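Local atomic coordinates of phosphoribosylaminoimidazole-succinocarboxamide synthase (Thermotoga maritima, PDB entry 1KUT), a protein that joins L-aspartate to a carboxylated aminoimidazole ribonucleotide at the expense of ATP, forming SAICAR in de novo purine biosynthesis. Residues G40-E45 with E219-C224; V111-K116 with D128-L133; T61-Y66 with R70-I75. One frame throughout, in Å; residues are numbered along the deposited sequence.

Contact 1 (G40-E45 with E219-C224); sequences GSICAE and EVLELC
I42 is the first residue of 40-45 to meet the facing helix: its CG1 lies 4.2 Å from CD2 of L221, and its carbonyl O stands at the same distance from CD1 of L221. A branched aliphatic suits this flank, since I42 also rests on L214, Y217 and R218 of the same helix. One turn on, the CB of E45 is directed at 219-224. Its CG is anti to the backbone N (chi1 -178°) and the chain beyond is extended, which lays the methylene and carboxylate carbons across the end of L221 at about a right angle. CG and CD of E45 are each 3.7 Å from CD1 of L221, while OE2 sits 3.6 Å from CD2. The forked leucine thus fits between I42 and the aliphatic stem of E45, and the carboxylate carries on past it to a salt bridge with R225, the next residue after 219-224. With a glutamine here, the R225 guanidinium would probably be left without its charged mate. T46, next along helix 39-55, also touches L221. This is plain helix-helix packing, with one leucine of the C-terminal helix 214-229 set against the N-terminal half of helix 39-55.

Contact 2 (V111-K116 with D128-L133); sequences VEFFIK and DHLEIL
F113 and L130 both hold CG anti to their own carbonyl carbon (chi1 -71° and -53°), and these rotations bring a phenyl face and a leucine methyl together. CD1 of L130 stands over one face of the F113 ring, 4.3 Å from its centroid and 19° off the normal. It is displaced toward the rim, where CD2 of F113 is the nearest ring atom at 4.1 Å. The result is a CH-pi contact in which the two side chains cross at about a right angle. A flat aromatic offers the broad surface that a single methyl can rest on, and the slim, forked leucine reaches it from the helix without bringing the backbones close: even the nearest CA atoms, those of I115 and L130, are 8.8 Å apart. The contact is strand-to-helix packing, in which the short helix 127-132 lies against one side of strand 105-115 in the antiparallel sheet. F113 and I115, two residues apart on the strand, both turn toward the helix, whereas F114 between them turns away. V125 of strand 124-125 and L82 of strand 78-87 line the same apolar layer, and A141 of helix 138-160 adds to it beside L130. Farther along, I115 meets L133, where the helix gives way to loop; both are apolar and long enough to bridge the gap. Their CD1 atoms touch at 3.5 Å, tighter than usual for two methyls, the side chains aslant. I115 also packs on Y98 of the second subunit, and D128 forms a salt bridge with K145 of that subunit.

Contact 3 (T61-Y66 with R70-I75); sequences THLVEY and RTLKVI
Strands 63-67 and 71-74 form a beta hairpin at one margin of the five-stranded antiparallel sheet, and a classic beta bulge interrupts their pairing: V64 and E65 both face K73. The K73 carbonyl O accepts two backbone bonds, from V64 N at 2.6 Å, nearly along the C=O axis, and from E65 N at 3.2 Å, on a lone pair in the carbonyl plane. K73 N returns a bond to E65 O, and I75 N gives one to H62 O. Beside the latter, CG1 of V74 sits over the centre of the H62 imidazole, a CH-pi contact 3.6 Å from its centroid and 10° off the normal. The H62 ring takes this place with CG between its backbone N and carbonyl carbon (chi1 74°), which lays it alongside the valine. On the face that carries L63, Y66 and L72, CD1 of L63 meets CG of L72 and CD1 of Y66 meets CD1 of L72, both at 3.6 Å; M51 of helix 39-55 packs on both leucines, so aliphatic side chains suit this face. On the other face the extended K73 chain slants past E65, its NZ 3.9 Å from OE1, a long salt bridge, and also makes a cation-pi contact with Y16. With E65 exposed and the ion pair long, the charges probably add little, and the hairpin's register is likely to rest chiefly on backbone bonds and apolar packing.

Helix 39-55 links contacts 1 and 3: its residues 40-45 form one side of contact 1 and pack against the hairpin of contact 3. Contact 2 lies farthest from the chain's centre (about 18 Å between centres, against 13 and 14 Å), yet the second subunit flanks it. All are partly buried, contact 3 running from buried H62, L72 and V74 to exposed E65. Contacts 1 and 2 join separate elements through a few side chains, without hydrogen bonds across them, whereas contact 3 unites adjacent strands by backbone bonds and buries far more surface. Only contact 3 has an ion pair, a long one, between its own segments; the others' salt bridges go outside, and contact 2 is apolar within.

Contact 1 (G40-E45 with E219-C224)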
# COMPACT_ATOMS: atom_id res chain seq x y z
N GLY B 40 28.20 -7.03 -13.94
CA GLY B 40 27.35 -6.33 -14.89
C GLY B 40 27.12 -7.15 -16.15
O GLY B 40 26.01 -7.18 -16.69
N SER B 41 28.16 -7.81 -16.63
CA SER B 41 28.10 -8.64 -17.83
C SER B 41 27.17 -9.82 -17.60
O SER B 41 26.42 -10.24 -18.48
CB SER B 41 29.50 -9.15 -18.16
OG SER B 41 30.44 -8.10 -18.02
N ILE B 42 27.22 -10.35 -16.38
CA ILE B 42 26.41 -11.49 -15.98
C ILE B 42 24.93 -11.11 -16.01
O ILE B 42 24.12 -11.82 -16.61
CB ILE B 42 26.82 -11.96 -14.55
CG1 ILE B 42 28.03 -12.89 -14.66
CG2 ILE B 42 25.65 -12.63 -13.84
CD1 ILE B 42 28.56 -13.39 -13.33
N CYS B 43 24.59 -9.99 -15.40
CA CYS B 43 23.20 -9.54 -15.34
C CYS B 43 22.68 -9.12 -16.72
O CYS B 43 21.53 -9.42 -17.07
CB CYS B 43 23.06 -8.40 -14.33
SG CYS B 43 23.21 -8.96 -12.57
N ALA B 44 23.51 -8.46 -17.51
CA ALA B 44 23.11 -8.03 -18.84
C ALA B 44 22.70 -9.25 -19.64
O ALA B 44 21.63 -9.28 -20.24
CB ALA B 44 24.27 -7.30 -19.54
N GLU B 45 23.54 -10.28 -19.63
CA GLU B 45 23.22 -11.48 -20.39
C GLU B 45 22.02 -12.29 -19.87
O GLU B 45 21.23 -12.79 -20.67
CB GLU B 45 24.44 -12.38 -20.52
CG GLU B 45 24.19 -13.62 -21.33
CD GLU B 45 25.42 -14.50 -21.45
OE1 GLU B 45 25.32 -15.59 -22.06
OE2 GLU B 45 26.50 -14.08 -20.93
N GLU B 219 25.73 -18.91 -11.22
CA GLU B 219 24.83 -20.06 -11.27
C GLU B 219 23.54 -19.75 -12.04
O GLU B 219 23.10 -20.53 -12.88
CB GLU B 219 24.51 -20.56 -9.85
CG GLU B 219 25.66 -21.36 -9.20
CD GLU B 219 25.34 -21.86 -7.78
OE1 GLU B 219 26.23 -22.49 -7.16
OE2 GLU B 219 24.22 -21.63 -7.29
N VAL B 220 22.93 -18.60 -11.75
CA VAL B 220 21.71 -18.21 -12.48
C VAL B 220 21.98 -18.14 -13.98
O VAL B 220 21.25 -18.74 -14.78
CB VAL B 220 21.17 -16.83 -12.01
CG1 VAL B 220 20.02 -16.38 -12.91
CG2 VAL B 220 20.69 -16.93 -10.57
N LEU B 221 23.03 -17.43 -14.38
CA LEU B 221 23.36 -17.33 -15.79
C LEU B 221 23.49 -18.69 -16.46
O LEU B 221 22.79 -18.98 -17.43
CB LEU B 221 24.66 -16.53 -16.01
CG LEU B 221 25.07 -16.34 -17.48
CD1 LEU B 221 23.92 -15.72 -18.26
CD2 LEU B 221 26.31 -15.45 -17.57
N GLU B 222 24.38 -19.54 -15.93
CA GLU B 222 24.60 -20.88 -16.50
C GLU B 222 23.26 -21.58 -16.65
O GLU B 222 22.99 -22.25 -17.64
CB GLU B 222 25.50 -21.71 -15.61
CG GLU B 222 26.77 -20.99 -15.16
CD GLU B 222 27.66 -21.85 -14.25
OE1 GLU B 222 27.14 -22.38 -13.22
OE2 GLU B 222 28.87 -21.99 -14.56
N LEU B 223 22.43 -21.43 -15.64
CA LEU B 223 21.11 -22.02 -15.63
C LEU B 223 20.30 -21.51 -16.82
O LEU B 223 19.73 -22.29 -17.57
CB LEU B 223 20.44 -21.67 -14.31
CG LEU B 223 19.02 -22.13 -14.06
CD1 LEU B 223 18.75 -22.09 -12.57
CD2 LEU B 223 18.05 -21.24 -14.80
N CYS B 224 20.27 -20.19 -17.00
CA CYS B 224 19.52 -19.60 -18.11
C CYS B 224 20.09 -20.03 -19.45
O CYS B 224 19.34 -20.29 -20.39
CB CYS B 224 19.50 -18.08 -17.98
SG CYS B 224 18.46 -17.50 -16.59

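Contact 2 (V111-K116 with D128-L133)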
# COMPACT_ATOMS: atom_id res chain seq x y z
N VAL B 111 0.45 -9.14 -6.33
CA VAL B 111 1.06 -8.00 -7.01
C VAL B 111 1.00 -6.77 -6.12
O VAL B 111 -0.07 -6.41 -5.65
CB VAL B 111 0.32 -7.64 -8.30
CG1 VAL B 111 1.11 -6.60 -9.07
CG2 VAL B 111 0.08 -8.87 -9.14
N GLU B 112 2.15 -6.12 -5.90
CA GLU B 112 2.26 -4.92 -5.07
C GLU B 112 2.94 -3.78 -5.83
O GLU B 112 3.91 -4.00 -6.55
CB GLU B 112 3.12 -5.18 -3.83
CG GLU B 112 2.58 -6.14 -2.80
CD GLU B 112 3.38 -6.10 -1.49
OE1 GLU B 112 4.55 -6.56 -1.45
OE2 GLU B 112 2.83 -5.59 -0.49
N PHE B 113 2.45 -2.56 -5.65
CA PHE B 113 3.09 -1.42 -6.29
C PHE B 113 3.85 -0.58 -5.27
O PHE B 113 3.42 -0.40 -4.14
CB PHE B 113 2.08 -0.52 -7.01
CG PHE B 113 1.49 -1.13 -8.24
CD1 PHE B 113 0.44 -2.05 -8.15
CD2 PHE B 113 1.97 -0.77 -9.51
CE1 PHE B 113 -0.12 -2.61 -9.31
CE2 PHE B 113 1.41 -1.33 -10.67
CZ PHE B 113 0.37 -2.24 -10.57
N PHE B 114 4.98 -0.06 -5.71
CA PHE B 114 5.82 0.79 -4.88
C PHE B 114 6.27 1.98 -5.71
O PHE B 114 6.78 1.83 -6.82
CB PHE B 114 7.06 0.03 -4.42
CG PHE B 114 6.77 -1.03 -3.42
CD1 PHE B 114 6.79 -0.75 -2.06
CD2 PHE B 114 6.50 -2.34 -3.84
CE1 PHE B 114 6.55 -1.74 -1.12
CE2 PHE B 114 6.25 -3.35 -2.90
CZ PHE B 114 6.27 -3.05 -1.54
N ILE B 115 6.07 3.17 -5.18
CA ILE B 115 6.51 4.35 -5.88
C ILE B 115 8.02 4.35 -5.77
O ILE B 115 8.57 4.35 -4.66
CB ILE B 115 5.96 5.62 -5.22
CG1 ILE B 115 4.47 5.73 -5.54
CG2 ILE B 115 6.75 6.87 -5.71
CD1 ILE B 115 3.85 7.03 -5.07
N LYS B 116 8.71 4.33 -6.90
CA LYS B 116 10.16 4.35 -6.79
C LYS B 116 10.57 5.78 -6.42
O LYS B 116 10.41 6.73 -7.20
CB LYS B 116 10.83 3.82 -8.07
CG LYS B 116 10.97 4.77 -9.23
CD LYS B 116 11.63 4.06 -10.43
CE LYS B 116 13.06 3.54 -10.16
NZ LYS B 116 13.15 2.31 -9.32
N ASP B 128 -5.73 3.20 -6.47
CA ASP B 128 -6.33 4.48 -6.15
C ASP B 128 -5.29 5.57 -5.97
O ASP B 128 -5.50 6.72 -6.36
CB ASP B 128 -7.17 4.37 -4.88
CG ASP B 128 -8.42 3.54 -5.09
OD1 ASP B 128 -8.86 3.41 -6.25
OD2 ASP B 128 -8.97 3.03 -4.08
N HIS B 129 -4.15 5.20 -5.40
CA HIS B 129 -3.04 6.13 -5.19
C HIS B 129 -2.49 6.61 -6.52
O HIS B 129 -2.32 7.81 -6.73
CB HIS B 129 -1.93 5.45 -4.40
CG HIS B 129 -2.28 5.16 -2.98
ND1 HIS B 129 -2.37 6.15 -2.02
CD2 HIS B 129 -2.54 3.99 -2.34
CE1 HIS B 129 -2.67 5.60 -0.85
NE2 HIS B 129 -2.77 4.30 -1.02
N LEU B 130 -2.22 5.65 -7.41
CA LEU B 130 -1.66 5.93 -8.73
C LEU B 130 -2.54 6.89 -9.51
O LEU B 130 -2.05 7.76 -10.23
CB LEU B 130 -1.49 4.63 -9.53
CG LEU B 130 -0.70 3.51 -8.85
CD1 LEU B 130 -0.74 2.25 -9.71
CD2 LEU B 130 0.72 3.99 -8.59
N GLU B 131 -3.85 6.73 -9.38
CA GLU B 131 -4.74 7.63 -10.08
C GLU B 131 -4.67 9.04 -9.48
O GLU B 131 -4.46 10.01 -10.19
CB GLU B 131 -6.18 7.10 -10.05
CG GLU B 131 -6.40 5.92 -10.99
CD GLU B 131 -7.78 5.93 -11.65
OE1 GLU B 131 -8.79 5.73 -10.92
OE2 GLU B 131 -7.85 6.15 -12.88
N ILE B 132 -4.81 9.14 -8.16
CA ILE B 132 -4.76 10.44 -7.50
C ILE B 132 -3.44 11.18 -7.71
O ILE B 132 -3.43 12.39 -7.90
CB ILE B 132 -5.05 10.31 -5.98
CG1 ILE B 132 -6.54 10.04 -5.79
CG2 ILE B 132 -4.63 11.57 -5.24
CD1 ILE B 132 -6.96 9.93 -4.35
N LEU B 133 -2.33 10.44 -7.67
CA LEU B 133 -1.02 11.05 -7.86
C LEU B 133 -0.75 11.23 -9.34
O LEU B 133 0.32 11.70 -9.73
CB LEU B 133 0.07 10.18 -7.24
CG LEU B 133 -0.05 10.00 -5.72
CD1 LEU B 133 1.02 9.02 -5.24
CD2 LEU B 133 0.09 11.35 -5.03

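Contact 3 (T61-Y66 with R70-I75)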
# COMPACT_ATOMS: atom_id res chain seq x y z
N THR B 61 8.72 -6.27 -24.35
CA THR B 61 9.82 -5.86 -23.48
C THR B 61 10.66 -4.90 -24.33
O THR B 61 10.53 -4.88 -25.56
CB THR B 61 10.68 -7.06 -23.01
OG1 THR B 61 11.61 -7.44 -24.03
CG2 THR B 61 9.79 -8.26 -22.69
N HIS B 62 11.50 -4.11 -23.68
CA HIS B 62 12.30 -3.13 -24.41
C HIS B 62 13.61 -3.64 -25.03
O HIS B 62 14.32 -2.87 -25.68
CB HIS B 62 12.55 -1.90 -23.50
CG HIS B 62 13.55 -2.11 -22.40
ND1 HIS B 62 13.86 -3.35 -21.87
CD2 HIS B 62 14.29 -1.21 -21.69
CE1 HIS B 62 14.73 -3.21 -20.89
NE2 HIS B 62 15.01 -1.93 -20.76
N LEU B 63 13.92 -4.93 -24.86
CA LEU B 63 15.16 -5.47 -25.42
C LEU B 63 15.17 -5.57 -26.94
O LEU B 63 14.28 -6.18 -27.55
CB LEU B 63 15.47 -6.86 -24.86
CG LEU B 63 16.59 -7.65 -25.57
CD1 LEU B 63 17.94 -6.94 -25.36
CD2 LEU B 63 16.67 -9.10 -25.05
N VAL B 64 16.18 -4.97 -27.57
CA VAL B 64 16.29 -5.10 -29.01
C VAL B 64 17.33 -6.20 -29.25
O VAL B 64 17.10 -7.11 -30.03
CB VAL B 64 16.71 -3.79 -29.69
CG1 VAL B 64 16.93 -4.03 -31.21
CG2 VAL B 64 15.62 -2.72 -29.47
N GLU B 65 18.47 -6.13 -28.55
CA GLU B 65 19.50 -7.15 -28.68
C GLU B 65 20.58 -7.02 -27.62
O GLU B 65 20.72 -5.97 -26.99
CB GLU B 65 20.15 -7.12 -30.08
CG GLU B 65 21.03 -5.91 -30.39
CD GLU B 65 21.86 -6.10 -31.67
OE1 GLU B 65 22.12 -5.10 -32.38
OE2 GLU B 65 22.27 -7.26 -31.97
N TYR B 66 21.35 -8.09 -27.43
CA TYR B 66 22.43 -8.09 -26.44
C TYR B 66 23.75 -7.73 -27.11
O TYR B 66 24.11 -8.31 -28.13
CB TYR B 66 22.53 -9.46 -25.77
CG TYR B 66 23.73 -9.66 -24.86
CD1 TYR B 66 24.10 -8.71 -23.92
CD2 TYR B 66 24.49 -10.84 -24.93
CE1 TYR B 66 25.19 -8.92 -23.06
CE2 TYR B 66 25.57 -11.06 -24.09
CZ TYR B 66 25.92 -10.11 -23.16
OH TYR B 66 26.97 -10.36 -22.30
N ARG B 70 28.34 -6.18 -21.36
CA ARG B 70 27.34 -5.70 -20.42
C ARG B 70 26.40 -4.61 -20.92
O ARG B 70 25.93 -3.77 -20.13
CB ARG B 70 28.06 -5.19 -19.17
CG ARG B 70 29.04 -4.03 -19.43
CD ARG B 70 29.99 -3.81 -18.22
NE ARG B 70 30.02 -2.42 -17.77
CZ ARG B 70 30.56 -2.01 -16.62
NH1 ARG B 70 31.13 -2.88 -15.80
NH2 ARG B 70 30.53 -0.72 -16.27
N THR B 71 26.10 -4.64 -22.21
CA THR B 71 25.23 -3.65 -22.83
C THR B 71 24.01 -4.24 -23.52
O THR B 71 24.09 -5.29 -24.15
CB THR B 71 26.01 -2.81 -23.86
OG1 THR B 71 26.97 -1.99 -23.16
CG2 THR B 71 25.08 -1.92 -24.68
N LEU B 72 22.88 -3.56 -23.41
CA LEU B 72 21.65 -4.01 -24.05
C LEU B 72 21.12 -2.91 -24.96
O LEU B 72 21.00 -1.75 -24.54
CB LEU B 72 20.58 -4.32 -23.00
CG LEU B 72 20.16 -5.77 -22.79
CD1 LEU B 72 21.36 -6.67 -22.65
CD2 LEU B 72 19.28 -5.85 -21.56
N LYS B 73 20.82 -3.25 -26.21
CA LYS B 73 20.27 -2.24 -27.09
C LYS B 73 18.77 -2.31 -26.81
O LYS B 73 18.12 -3.34 -27.03
CB LYS B 73 20.58 -2.57 -28.55
CG LYS B 73 20.13 -1.50 -29.53
CD LYS B 73 20.42 -2.00 -30.94
CE LYS B 73 19.48 -1.42 -31.99
NZ LYS B 73 19.58 -2.22 -33.26
N VAL B 74 18.22 -1.20 -26.32
CA VAL B 74 16.81 -1.16 -25.98
C VAL B 74 16.07 -0.06 -26.71
O VAL B 74 16.67 0.87 -27.24
CB VAL B 74 16.62 -0.94 -24.47
CG1 VAL B 74 17.20 -2.11 -23.70
CG2 VAL B 74 17.29 0.35 -24.04
N ILE B 75 14.75 -0.19 -26.73
CA ILE B 75 13.89 0.81 -27.36
C ILE B 75 13.53 1.80 -26.26
O ILE B 75 13.21 1.41 -25.13
CB ILE B 75 12.57 0.21 -27.89
CG1 ILE B 75 11.80 -0.42 -26.73
CG2 ILE B 75 12.85 -0.83 -28.95
CD1 ILE B 75 10.42 -0.92 -27.10